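Local coordinates for protein carbohydrate kinase, FGGY (Novosphingobium aromaticivorans, PDB 3H6E) that is a probable FGGY-family kinase that transfers phosphate to a carbohydrate, at residues A[21-26]-A[422-427]; A[209-214]-A[223-228]; A[251-256]-A[263-268]; A[314-319]-A[394-399]. All coordinates share one frame; numbering follows the deposited sequence.

Interaction 1 of 4, residues A[21-26]-A[422-427]; sequences SLWDLD and HNDVSF
N423, held through OD1 by the backbone N-H of Q440, leads into D424. There the side chain swings toward W23, with CG anti to the backbone N (chi1 -178°). D424 OD2 arrives in the plane of the indole at its edge, 3.9 Å from W23 CZ2, and the carboxylate is turned 55° from the ring. D424 OD2 also accepts a hydrogen bond from S426 N (3.0 Å), an Asx turn laid over the type I turn from D424 to F427. The indole belongs to strand 17-23, in the sheet of the N-terminal actin-like domain, whereas 422-427 follows strand 415-419 of the C-terminal one, so the contact spans the two lobes of an FGGY kinase. S426 places CB 3.9 Å from S21 OG, itself hydrogen-bonded to V10 O. W23 NE1 donates to S21 OG in the ring plane (3.0 Å), which fixes the turn of the indole. F427 then lies against the far end of the indole: its CB is 3.8 Å from W23 CH2 and its CD1 3.9 Å from W23 CZ3, the two rings meeting obliquely at 46°.

Interaction 2 of 4, residues A[209-214]-A[223-228]; sequences GALLPA and PDVQVL
L211 is the side chain to trace, because it leaves the edge of the sheet and runs into the interior beside V225 and V227. L211 CB lies 3.8 Å from V225 O and 4.1 Å from V225 CB, the two side chains running side by side in the same direction. CG anti to the backbone N (chi1 -155°) keeps the branch alongside V225. One methyl, L211 CD2, stays with this neighbour at 4.2 Å from V225 CB; the other, L211 CD1, crosses obliquely to V227 CG2 at 4.0 Å. I72 of the adjoining strand and L160 and L221 from loops also touch the isobutyl group.

The backbone sets these positions. Strand 207-210 is one of the two outermost strands of the six-stranded N-terminal sheet and pairs antiparallel with 226-232, helix 213-219 filling the connection. V227 N donates to G209 O at 2.9 Å, practically straight (178°) and nearly along the C=O axis; L211 N reaches V225 O, also at 2.9 Å but more bent, in the carbonyl plane. Between them A210 faces Q226 as a non-hydrogen-bonded pair, and A210 CA sends a C-H toward V225 O. The bent chain of Q226 folds its amide back over this edge, with NE2 3.1 Å from G209 O at an angle too poor for a hydrogen bond. G209 adopts backbone angles that would push a CB into the preceding carbonyl.

Cohesion therefore comes from two main-chain bonds and the aliphatic layer beneath them, while the glutamine amide lies close to G209 O without bonding to it.

Interaction 3 of 4, residues A[251-256]-A[263-268]; sequences EATVLS and AMRLPA
E251, just before strand 252-256, puts OE2 2.6 Å from R265 NE in a salt bridge. The carboxylate and guanidinium planes are almost perpendicular (87°), and the donor meets OE2 from above the carboxylate plane; R265 NH2 adds only a weak bond to the same oxygen. R265 extends from CG to NE, whereas E251 bends at chi2 and lays its CG 3.5 Å from A268 CB.

The paired backbones come next. V254 and M264, a selenomethionine, exchange two bonds: V254 N to M264 O and M264 N to V254 O, each 2.9 Å. L266 N meets A252 O at 2.7 Å nearly along the C=O axis, while the return bond from A252 N is weak. On the side of T253 and L255, T253 OG1 rests 3.3 Å from R265 CB, and L255 CD1 is 3.7 Å from A263 CB.

This is the beta hairpin of strands 252-256 and 261-266, inside the seven-stranded C-terminal sheet. L238 of helix 233-241 packs on V254, M264 and L266; L382 of helix 363-384 touches T253 and A263 on the other face. In the link between that helix and strand 390-394, S387 OG bonds T253 OG1, T388 OG1 bonds E251 OE1, and I385 O takes R265 NH1. With both ends of the ion pair tied to that link, the salt bridge is probably well oriented, its charges balancing one another beside a largely apolar hairpin.

Interaction 4 of 4, residues A[314-319]-A[394-399]; sequences RVDIKP and EGRFAE
R396 starts from the crowded position, CG between the backbone N and the carbonyl carbon (chi1 75°), then runs extended to NE; D316 takes the equivalent position (chi1 63°), and the two side chains cross at about a right angle. R314 bends at chi3 so that its NE and NH2 come over one face of the R396 guanidinium, the planes 65° apart. D316 OD1 lies at the edge of the R396 guanidinium, 3.2 Å from NH1, in a salt bridge whose hydrogen bond is weak. A water 3.1 Å from R396 NH1 accepts from it too, and more weakly from V315 N.

On the face opposite R314, the F397 ring overhangs the guanidinium rim with its CZ. The same ring has V315 CG2 at its edge, 3.8 Å from F397 CE1, and also meets F261. At the outer end K318 runs alongside E399, its NZ 4.0 Å from E399 CG but too far from the carboxylate to pair with it.

The contact joins the loop between helices 300-308 and 321-326 to the turn leaving strand 390-394, where 396-398 forms a short 3-10 segment, within the C-terminal domain. R314 NE and R396 NH1, both donors on like-charged groups, stand 2.9 Å apart without bonding. D316, beside R396, and D311, which forms a salt bridge with R314 NH1, probably offset the repulsion.

Overall arrangement
Interactions 3 and 4 belong to the C-terminal domain and touch: L255 O of interaction 3 lies 3.0 Å from E394 N of interaction 4, a probable hydrogen bond between neighbouring strands 252-256 and 390-394. Interaction 3 is buried in that sheet and rests on main-chain pairing, with its ion pair at the end; interaction 4, partly buried, depends on charged side chains and a water. Interactions 1 and 2 reach the same N-terminal sheet with centres 21 Å apart, but 2, partly buried at the sheet edge, pairs the edge strand with the next, whereas the buried contact of 1 joins the two lobes through van der Waals contacts of an indole, a phenyl ring and a carboxylate, with no hydrogen bond across.

Interaction 1 of 4, residues A[21-26]-A[422-427]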
loop_
_atom_site.group_PDB
_atom_site.type_symbol
_atom_site.label_atom_id
_atom_site.label_comp_id
_atom_site.label_asym_id
_atom_site.label_seq_id
_atom_site.Cartn_x
_atom_site.Cartn_y
_atom_site.Cartn_z
ATOM N N SER A 21 -7.112 -2.988 17.502
ATOM C CA SER A 21 -8.463 -2.446 17.453
ATOM C C SER A 21 -9.548 -3.469 17.773
ATOM O O SER A 21 -9.472 -4.625 17.358
ATOM C CB SER A 21 -8.721 -1.824 16.081
ATOM O OG SER A 21 -8.384 -2.719 15.035
ATOM N N LEU A 22 -10.566 -3.024 18.504
ATOM C CA LEU A 22 -11.678 -3.881 18.898
ATOM C C LEU A 22 -12.967 -3.435 18.222
ATOM O O LEU A 22 -13.384 -2.288 18.370
ATOM C CB LEU A 22 -11.857 -3.845 20.414
ATOM C CG LEU A 22 -12.996 -4.687 20.987
ATOM C CD1 LEU A 22 -12.629 -6.167 21.002
ATOM C CD2 LEU A 22 -13.347 -4.203 22.382
ATOM N N TRP A 23 -13.601 -4.346 17.491
ATOM C CA TRP A 23 -14.792 -4.013 16.715
ATOM C C TRP A 23 -15.990 -4.877 17.101
ATOM O O TRP A 23 -15.835 -5.934 17.714
ATOM C CB TRP A 23 -14.510 -4.175 15.219
ATOM C CG TRP A 23 -13.362 -3.344 14.729
ATOM C CD1 TRP A 23 -12.043 -3.494 15.050
ATOM C CD2 TRP A 23 -13.430 -2.240 13.817
ATOM N NE1 TRP A 23 -11.289 -2.545 14.405
ATOM C CE2 TRP A 23 -12.115 -1.765 13.639
ATOM C CE3 TRP A 23 -14.474 -1.606 13.137
ATOM C CZ2 TRP A 23 -11.817 -0.688 12.809
ATOM C CZ3 TRP A 23 -14.177 -0.534 12.314
ATOM C CH2 TRP A 23 -12.858 -0.085 12.158
ATOM N N ASP A 24 -17.185 -4.423 16.736
ATOM C CA ASP A 24 -18.394 -5.210 16.957
ATOM C C ASP A 24 -18.887 -5.837 15.654
ATOM O O ASP A 24 -18.442 -5.468 14.567
ATOM C CB ASP A 24 -19.496 -4.371 17.622
ATOM C CG ASP A 24 -19.950 -3.202 16.764
ATOM O OD1 ASP A 24 -19.938 -3.324 15.521
ATOM O OD2 ASP A 24 -20.331 -2.160 17.340
ATOM N N LEU A 25 -19.816 -6.777 15.773
ATOM C CA LEU A 25 -20.278 -7.563 14.636
ATOM C C LEU A 25 -20.986 -6.720 13.580
ATOM O O LEU A 25 -21.355 -7.225 12.520
ATOM C CB LEU A 25 -21.201 -8.680 15.121
ATOM C CG LEU A 25 -20.738 -9.352 16.417
ATOM C CD1 LEU A 25 -21.912 -9.970 17.163
ATOM C CD2 LEU A 25 -19.645 -10.382 16.146
ATOM N N ASP A 26 -21.175 -5.437 13.871
ATOM C CA ASP A 26 -21.770 -4.517 12.907
ATOM C C ASP A 26 -20.709 -3.655 12.230
ATOM O O ASP A 26 -21.024 -2.765 11.437
ATOM C CB ASP A 26 -22.833 -3.641 13.573
ATOM C CG ASP A 26 -24.168 -4.356 13.721
ATOM O OD1 ASP A 26 -24.363 -5.395 13.048
ATOM O OD2 ASP A 26 -25.021 -3.879 14.501
ATOM N N HIS A 422 -14.700 9.428 7.574
ATOM C CA HIS A 422 -13.433 8.785 7.884
ATOM C C HIS A 422 -13.663 7.310 8.177
ATOM O O HIS A 422 -14.703 6.930 8.717
ATOM C CB HIS A 422 -12.758 9.455 9.086
ATOM C CG HIS A 422 -11.698 8.614 9.727
ATOM N ND1 HIS A 422 -10.411 8.536 9.238
ATOM C CD2 HIS A 422 -11.734 7.811 10.818
ATOM C CE1 HIS A 422 -9.701 7.720 9.998
ATOM N NE2 HIS A 422 -10.481 7.266 10.963
ATOM N N ASN A 423 -12.691 6.483 7.809
ATOM C CA ASN A 423 -12.693 5.074 8.176
ATOM C C ASN A 423 -11.337 4.704 8.741
ATOM O O ASN A 423 -10.310 4.980 8.121
ATOM C CB ASN A 423 -13.000 4.202 6.961
ATOM C CG ASN A 423 -14.471 4.153 6.641
ATOM O OD1 ASN A 423 -15.278 3.757 7.477
ATOM N ND2 ASN A 423 -14.832 4.549 5.426
ATOM N N ASP A 424 -11.318 4.092 9.920
ATOM C CA ASP A 424 -10.049 3.686 10.505
ATOM C C ASP A 424 -9.310 2.780 9.532
ATOM O O ASP A 424 -9.910 1.922 8.883
ATOM C CB ASP A 424 -10.241 2.975 11.842
ATOM C CG ASP A 424 -8.918 2.593 12.486
ATOM O OD1 ASP A 424 -8.264 3.481 13.081
ATOM O OD2 ASP A 424 -8.534 1.404 12.394
ATOM N N VAL A 425 -8.002 2.977 9.440
ATOM C CA VAL A 425 -7.180 2.273 8.467
ATOM C C VAL A 425 -7.339 0.750 8.541
ATOM O O VAL A 425 -7.070 0.044 7.565
ATOM C CB VAL A 425 -5.691 2.653 8.630
ATOM C CG1 VAL A 425 -5.057 1.860 9.765
ATOM C CG2 VAL A 425 -4.940 2.433 7.330
ATOM N N SER A 426 -7.795 0.248 9.687
ATOM C CA SER A 426 -7.855 -1.196 9.928
ATOM C C SER A 426 -9.197 -1.855 9.582
ATOM O O SER A 426 -9.347 -3.072 9.724
ATOM C CB SER A 426 -7.488 -1.515 11.386
ATOM O OG SER A 426 -6.135 -1.193 11.672
ATOM N N PHE A 427 -10.168 -1.069 9.129
ATOM C CA PHE A 427 -11.499 -1.614 8.874
ATOM C C PHE A 427 -11.487 -2.784 7.896
ATOM O O PHE A 427 -12.116 -3.814 8.145
ATOM C CB PHE A 427 -12.468 -0.544 8.367
ATOM C CG PHE A 427 -13.739 -1.115 7.797
ATOM C CD1 PHE A 427 -14.669 -1.725 8.623
ATOM C CD2 PHE A 427 -13.990 -1.066 6.435
ATOM C CE1 PHE A 427 -15.831 -2.263 8.107
ATOM C CE2 PHE A 427 -15.152 -1.601 5.912
ATOM C CZ PHE A 427 -16.075 -2.200 6.750
#

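Interaction 2 of 4, residues A[209-214]-A[223-228]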
loop_
_atom_site.group_PDB
_atom_site.type_symbol
_atom_site.label_atom_id
_atom_site.label_comp_id
_atom_site.label_asym_id
_atom_site.label_seq_id
_atom_site.Cartn_x
_atom_site.Cartn_y
_atom_site.Cartn_z
ATOM N N GLY A 209 -5.847 -21.007 12.869
ATOM C CA GLY A 209 -6.130 -21.924 13.956
ATOM C C GLY A 209 -6.647 -21.223 15.193
ATOM O O GLY A 209 -6.849 -20.010 15.196
ATOM N N ALA A 210 -6.866 -21.997 16.252
ATOM C CA ALA A 210 -7.325 -21.448 17.518
ATOM C C ALA A 210 -6.173 -20.785 18.261
ATOM O O ALA A 210 -5.009 -21.105 18.036
ATOM C CB ALA A 210 -7.951 -22.533 18.369
ATOM N N LEU A 211 -6.509 -19.852 19.143
ATOM C CA LEU A 211 -5.512 -19.155 19.942
ATOM C C LEU A 211 -4.735 -20.156 20.793
ATOM O O LEU A 211 -5.326 -21.056 21.395
ATOM C CB LEU A 211 -6.204 -18.127 20.838
ATOM C CG LEU A 211 -5.401 -16.914 21.303
ATOM C CD1 LEU A 211 -4.933 -16.100 20.106
ATOM C CD2 LEU A 211 -6.233 -16.056 22.250
ATOM N N LEU A 212 -3.414 -20.011 20.832
ATOM C CA LEU A 212 -2.578 -20.860 21.679
ATOM C C LEU A 212 -3.045 -20.809 23.126
ATOM O O LEU A 212 -3.303 -19.732 23.657
ATOM C CB LEU A 212 -1.107 -20.438 21.595
ATOM C CG LEU A 212 -0.145 -21.424 20.929
ATOM C CD1 LEU A 212 -0.845 -22.190 19.826
ATOM C CD2 LEU A 212 1.090 -20.709 20.403
ATOM N N PRO A 213 -3.158 -21.981 23.770
ATOM C CA PRO A 213 -3.602 -22.054 25.166
ATOM C C PRO A 213 -2.785 -21.129 26.062
ATOM O O PRO A 213 -3.355 -20.310 26.784
ATOM C CB PRO A 213 -3.348 -23.518 25.535
ATOM C CG PRO A 213 -3.442 -24.248 24.241
ATOM C CD PRO A 213 -2.885 -23.314 23.202
ATOM N N ALA A 214 -1.462 -21.253 26.004
ATOM C CA ALA A 214 -0.582 -20.413 26.809
ATOM C C ALA A 214 -0.826 -18.935 26.546
ATOM O O ALA A 214 -0.526 -18.092 27.390
ATOM C CB ALA A 214 0.873 -20.760 26.550
ATOM N N PRO A 223 -9.999 -19.751 24.515
ATOM C CA PRO A 223 -9.171 -20.645 23.697
ATOM C C PRO A 223 -9.829 -20.902 22.346
ATOM O O PRO A 223 -9.184 -21.410 21.431
ATOM C CB PRO A 223 -9.137 -21.938 24.516
ATOM C CG PRO A 223 -9.479 -21.527 25.908
ATOM C CD PRO A 223 -10.445 -20.398 25.759
ATOM N N ASP A 224 -11.106 -20.545 22.234
ATOM C CA ASP A 224 -11.871 -20.752 21.011
ATOM C C ASP A 224 -11.636 -19.656 19.975
ATOM O O ASP A 224 -12.050 -19.789 18.820
ATOM C CB ASP A 224 -13.364 -20.851 21.330
ATOM C CG ASP A 224 -13.744 -22.194 21.923
ATOM O OD1 ASP A 224 -13.383 -23.231 21.319
ATOM O OD2 ASP A 224 -14.407 -22.212 22.985
ATOM N N VAL A 225 -10.984 -18.573 20.390
ATOM C CA VAL A 225 -10.687 -17.475 19.481
ATOM C C VAL A 225 -9.975 -18.012 18.249
ATOM O O VAL A 225 -9.048 -18.816 18.359
ATOM C CB VAL A 225 -9.807 -16.397 20.146
ATOM C CG1 VAL A 225 -9.389 -15.344 19.125
ATOM C CG2 VAL A 225 -10.541 -15.754 21.307
ATOM N N GLN A 226 -10.419 -17.570 17.076
ATOM C CA GLN A 226 -9.824 -18.015 15.823
ATOM C C GLN A 226 -8.954 -16.934 15.189
ATOM O O GLN A 226 -9.363 -15.780 15.072
ATOM C CB GLN A 226 -10.906 -18.469 14.840
ATOM C CG GLN A 226 -11.727 -19.658 15.325
ATOM C CD GLN A 226 -10.886 -20.906 15.551
ATOM O OE1 GLN A 226 -11.263 -21.791 16.320
ATOM N NE2 GLN A 226 -9.740 -20.980 14.887
ATOM N N VAL A 227 -7.747 -17.313 14.787
ATOM C CA VAL A 227 -6.854 -16.384 14.112
ATOM C C VAL A 227 -6.910 -16.609 12.607
ATOM O O VAL A 227 -6.900 -17.747 12.141
ATOM C CB VAL A 227 -5.409 -16.541 14.593
ATOM C CG1 VAL A 227 -4.539 -15.461 13.981
ATOM C CG2 VAL A 227 -5.348 -16.487 16.113
ATOM N N LEU A 228 -6.984 -15.518 11.850
ATOM C CA LEU A 228 -6.997 -15.603 10.394
ATOM C C LEU A 228 -5.595 -15.404 9.836
ATOM O O LEU A 228 -4.718 -14.884 10.524
ATOM C CB LEU A 228 -7.957 -14.570 9.804
ATOM C CG LEU A 228 -9.394 -15.048 9.568
ATOM C CD1 LEU A 228 -9.801 -16.110 10.577
ATOM C CD2 LEU A 228 -10.367 -13.870 9.576
#

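Interaction 3 of 4, residues A[251-256]-A[263-268]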
loop_
_atom_site.group_PDB
_atom_site.type_symbol
_atom_site.label_atom_id
_atom_site.label_comp_id
_atom_site.label_asym_id
_atom_site.label_seq_id
_atom_site.Cartn_x
_atom_site.Cartn_y
_atom_site.Cartn_z
ATOM N N GLU A 251 -15.217 -3.423 -12.049
ATOM C CA GLU A 251 -13.943 -2.923 -12.525
ATOM C C GLU A 251 -13.719 -1.575 -11.861
ATOM O O GLU A 251 -14.497 -0.640 -12.064
ATOM C CB GLU A 251 -13.957 -2.783 -14.045
ATOM C CG GLU A 251 -12.643 -3.167 -14.701
ATOM C CD GLU A 251 -11.644 -2.056 -14.641
ATOM O OE1 GLU A 251 -12.028 -0.922 -14.981
ATOM O OE2 GLU A 251 -10.485 -2.305 -14.257
ATOM N N ALA A 252 -12.671 -1.479 -11.051
ATOM C CA ALA A 252 -12.435 -0.266 -10.277
ATOM C C ALA A 252 -10.966 -0.089 -9.962
ATOM O O ALA A 252 -10.205 -1.053 -9.962
ATOM C CB ALA A 252 -13.239 -0.292 -8.993
ATOM N N THR A 253 -10.574 1.149 -9.694
ATOM C CA THR A 253 -9.208 1.467 -9.317
ATOM C C THR A 253 -9.208 2.349 -8.074
ATOM O O THR A 253 -9.927 3.345 -8.015
ATOM C CB THR A 253 -8.482 2.223 -10.445
ATOM O OG1 THR A 253 -8.266 1.342 -11.556
ATOM C CG2 THR A 253 -7.145 2.761 -9.956
ATOM N N VAL A 254 -8.412 1.979 -7.077
ATOM C CA VAL A 254 -8.221 2.835 -5.918
ATOM C C VAL A 254 -6.932 3.633 -6.069
ATOM O O VAL A 254 -5.862 3.070 -6.307
ATOM C CB VAL A 254 -8.195 2.041 -4.598
ATOM C CG1 VAL A 254 -7.930 2.979 -3.428
ATOM C CG2 VAL A 254 -9.503 1.283 -4.396
ATOM N N LEU A 255 -7.042 4.950 -5.955
ATOM C CA LEU A 255 -5.881 5.813 -6.068
ATOM C C LEU A 255 -5.571 6.425 -4.716
ATOM O O LEU A 255 -6.257 7.347 -4.276
ATOM C CB LEU A 255 -6.123 6.926 -7.085
ATOM C CG LEU A 255 -4.963 7.918 -7.217
ATOM C CD1 LEU A 255 -3.883 7.344 -8.111
ATOM C CD2 LEU A 255 -5.443 9.252 -7.755
ATOM N N SER A 256 -4.542 5.909 -4.054
ATOM C CA SER A 256 -4.142 6.454 -2.764
ATOM C C SER A 256 -3.156 7.606 -2.956
ATOM O O SER A 256 -2.345 7.603 -3.881
ATOM C CB SER A 256 -3.558 5.373 -1.856
ATOM O OG SER A 256 -2.371 4.836 -2.390
ATOM N N ALA A 263 -1.778 4.228 -7.862
ATOM C CA ALA A 263 -2.967 3.693 -8.503
ATOM C C ALA A 263 -2.937 2.171 -8.465
ATOM O O ALA A 263 -2.048 1.546 -9.043
ATOM C CB ALA A 263 -3.070 4.189 -9.936
HETATM N N MSE A 264 -3.909 1.580 -7.777
HETATM C CA MSE A 264 -4.038 0.132 -7.728
HETATM C C MSE A 264 -5.355 -0.290 -8.358
HETATM O O MSE A 264 -6.431 -0.014 -7.823
HETATM C CB MSE A 264 -3.956 -0.355 -6.288
HETATM C CG MSE A 264 -2.686 0.089 -5.572
HETATM SE SE MSE A 264 -2.681 -0.412 -3.688
HETATM C CE MSE A 264 -2.559 -2.349 -3.889
ATOM N N ARG A 265 -5.267 -0.955 -9.504
ATOM C CA ARG A 265 -6.458 -1.334 -10.248
ATOM C C ARG A 265 -6.940 -2.741 -9.912
ATOM O O ARG A 265 -6.144 -3.660 -9.736
ATOM C CB ARG A 265 -6.206 -1.219 -11.753
ATOM C CG ARG A 265 -7.285 -1.860 -12.600
ATOM C CD ARG A 265 -6.940 -1.816 -14.072
ATOM N NE ARG A 265 -7.938 -2.528 -14.861
ATOM C CZ ARG A 265 -7.811 -2.832 -16.148
ATOM N NH1 ARG A 265 -6.719 -2.490 -16.811
ATOM N NH2 ARG A 265 -8.780 -3.486 -16.767
ATOM N N LEU A 266 -8.256 -2.897 -9.830
ATOM C CA LEU A 266 -8.874 -4.200 -9.624
ATOM C C LEU A 266 -9.586 -4.602 -10.907
ATOM O O LEU A 266 -10.780 -4.348 -11.065
ATOM C CB LEU A 266 -9.872 -4.139 -8.470
ATOM C CG LEU A 266 -9.331 -3.523 -7.178
ATOM C CD1 LEU A 266 -10.453 -3.145 -6.215
ATOM C CD2 LEU A 266 -8.332 -4.461 -6.521
ATOM N N PRO A 267 -8.849 -5.226 -11.835
ATOM C CA PRO A 267 -9.394 -5.532 -13.162
ATOM C C PRO A 267 -10.587 -6.489 -13.105
ATOM O O PRO A 267 -10.611 -7.408 -12.289
ATOM C CB PRO A 267 -8.212 -6.192 -13.886
ATOM C CG PRO A 267 -6.993 -5.798 -13.096
ATOM C CD PRO A 267 -7.466 -5.705 -11.682
ATOM N N ALA A 268 -11.573 -6.254 -13.963
ATOM C CA ALA A 268 -12.718 -7.145 -14.078
ATOM C C ALA A 268 -12.450 -8.150 -15.188
ATOM O O ALA A 268 -13.135 -9.168 -15.310
ATOM C CB ALA A 268 -13.985 -6.352 -14.363
#

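Interaction 4 of 4, residues A[314-319]-A[394-399]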
loop_
_atom_site.group_PDB
_atom_site.type_symbol
_atom_site.label_atom_id
_atom_site.label_comp_id
_atom_site.label_asym_id
_atom_site.label_seq_id
_atom_site.Cartn_x
_atom_site.Cartn_y
_atom_site.Cartn_z
ATOM N N ARG A 314 -0.333 23.753 2.153
ATOM C CA ARG A 314 -0.838 22.483 1.639
ATOM C C ARG A 314 -2.161 22.696 0.911
ATOM O O ARG A 314 -3.062 23.357 1.426
ATOM C CB ARG A 314 -1.034 21.485 2.781
ATOM C CG ARG A 314 0.156 20.584 3.060
ATOM C CD ARG A 314 -0.101 19.745 4.303
ATOM N NE ARG A 314 0.498 18.415 4.220
ATOM C CZ ARG A 314 1.650 18.073 4.790
ATOM N NH1 ARG A 314 2.337 18.967 5.487
ATOM N NH2 ARG A 314 2.113 16.835 4.664
ATOM N N VAL A 315 -2.282 22.121 -0.280
ATOM C CA VAL A 315 -3.452 22.340 -1.126
ATOM C C VAL A 315 -4.722 21.633 -0.643
ATOM O O VAL A 315 -5.774 21.751 -1.272
ATOM C CB VAL A 315 -3.181 21.904 -2.571
ATOM C CG1 VAL A 315 -1.981 22.651 -3.134
ATOM C CG2 VAL A 315 -2.972 20.394 -2.635
ATOM N N ASP A 316 -4.632 20.900 0.464
ATOM C CA ASP A 316 -5.788 20.165 0.973
ATOM C C ASP A 316 -6.470 20.839 2.167
ATOM O O ASP A 316 -7.491 20.352 2.659
ATOM C CB ASP A 316 -5.416 18.716 1.320
ATOM C CG ASP A 316 -4.383 18.621 2.430
ATOM O OD1 ASP A 316 -3.449 19.451 2.454
ATOM O OD2 ASP A 316 -4.502 17.706 3.273
ATOM N N ILE A 317 -5.908 21.955 2.627
ATOM C CA ILE A 317 -6.493 22.720 3.729
ATOM C C ILE A 317 -7.914 23.170 3.399
ATOM O O ILE A 317 -8.132 23.941 2.464
ATOM C CB ILE A 317 -5.626 23.942 4.089
ATOM C CG1 ILE A 317 -4.274 23.483 4.648
ATOM C CG2 ILE A 317 -6.349 24.833 5.089
ATOM C CD1 ILE A 317 -3.259 24.600 4.812
ATOM N N LYS A 318 -8.872 22.687 4.185
ATOM C CA LYS A 318 -10.295 22.825 3.865
ATOM C C LYS A 318 -10.793 24.251 3.583
ATOM O O LYS A 318 -11.233 24.536 2.468
ATOM C CB LYS A 318 -11.154 22.129 4.927
ATOM C CG LYS A 318 -10.936 20.625 4.970
ATOM C CD LYS A 318 -11.349 20.026 6.299
ATOM C CE LYS A 318 -10.777 18.628 6.455
ATOM N NZ LYS A 318 -9.308 18.611 6.190
ATOM N N PRO A 319 -10.735 25.147 4.585
ATOM C CA PRO A 319 -11.230 26.512 4.359
ATOM C C PRO A 319 -10.637 27.166 3.114
ATOM O O PRO A 319 -11.196 28.140 2.610
ATOM C CB PRO A 319 -10.773 27.258 5.614
ATOM C CG PRO A 319 -10.752 26.213 6.668
ATOM C CD PRO A 319 -10.291 24.952 5.978
ATOM N N GLU A 394 -8.287 8.304 -2.247
ATOM C CA GLU A 394 -8.142 8.269 -0.794
ATOM C C GLU A 394 -6.877 9.017 -0.394
ATOM O O GLU A 394 -6.153 9.527 -1.251
ATOM C CB GLU A 394 -8.095 6.829 -0.288
ATOM C CG GLU A 394 -9.280 5.990 -0.725
ATOM C CD GLU A 394 -9.333 4.655 -0.019
ATOM O OE1 GLU A 394 -8.288 4.223 0.511
ATOM O OE2 GLU A 394 -10.417 4.035 0.006
ATOM N N GLY A 395 -6.608 9.078 0.905
ATOM C CA GLY A 395 -5.477 9.836 1.408
ATOM C C GLY A 395 -5.828 11.302 1.561
ATOM O O GLY A 395 -6.963 11.700 1.299
ATOM N N ARG A 396 -4.859 12.115 1.968
ATOM C CA ARG A 396 -5.134 13.517 2.271
ATOM C C ARG A 396 -5.525 14.360 1.056
ATOM O O ARG A 396 -6.237 15.353 1.192
ATOM C CB ARG A 396 -3.967 14.160 3.034
ATOM C CG ARG A 396 -2.732 14.479 2.208
ATOM C CD ARG A 396 -1.685 15.169 3.081
ATOM N NE ARG A 396 -0.422 15.409 2.385
ATOM C CZ ARG A 396 -0.083 16.561 1.812
ATOM N NH1 ARG A 396 -0.913 17.595 1.835
ATOM N NH2 ARG A 396 1.092 16.677 1.206
ATOM N N PHE A 397 -5.076 13.963 -0.129
ATOM C CA PHE A 397 -5.352 14.741 -1.333
ATOM C C PHE A 397 -6.761 14.499 -1.875
ATOM O O PHE A 397 -7.120 14.978 -2.950
ATOM C CB PHE A 397 -4.286 14.490 -2.401
ATOM C CG PHE A 397 -2.946 15.083 -2.058
ATOM C CD1 PHE A 397 -2.630 16.378 -2.435
ATOM C CD2 PHE A 397 -2.010 14.353 -1.343
ATOM C CE1 PHE A 397 -1.410 16.929 -2.116
ATOM C CE2 PHE A 397 -0.786 14.899 -1.020
ATOM C CZ PHE A 397 -0.486 16.190 -1.408
ATOM N N ALA A 398 -7.554 13.752 -1.113
ATOM C CA ALA A 398 -8.981 13.623 -1.380
ATOM C C ALA A 398 -9.726 14.904 -1.023
ATOM O O ALA A 398 -10.739 15.233 -1.630
ATOM C CB ALA A 398 -9.559 12.441 -0.616
ATOM N N GLU A 399 -9.203 15.610 -0.022
ATOM C CA GLU A 399 -9.752 16.898 0.375
ATOM C C GLU A 399 -9.251 18.009 -0.539
ATOM O O GLU A 399 -9.527 19.184 -0.303
ATOM C CB GLU A 399 -9.392 17.215 1.829
ATOM C CG GLU A 399 -10.461 16.828 2.843
ATOM C CD GLU A 399 -10.472 15.346 3.154
ATOM O OE1 GLU A 399 -9.425 14.692 2.953
ATOM O OE2 GLU A 399 -11.527 14.840 3.607
HETATM O O HOH W 1 -0.106 19.627 -0.415
#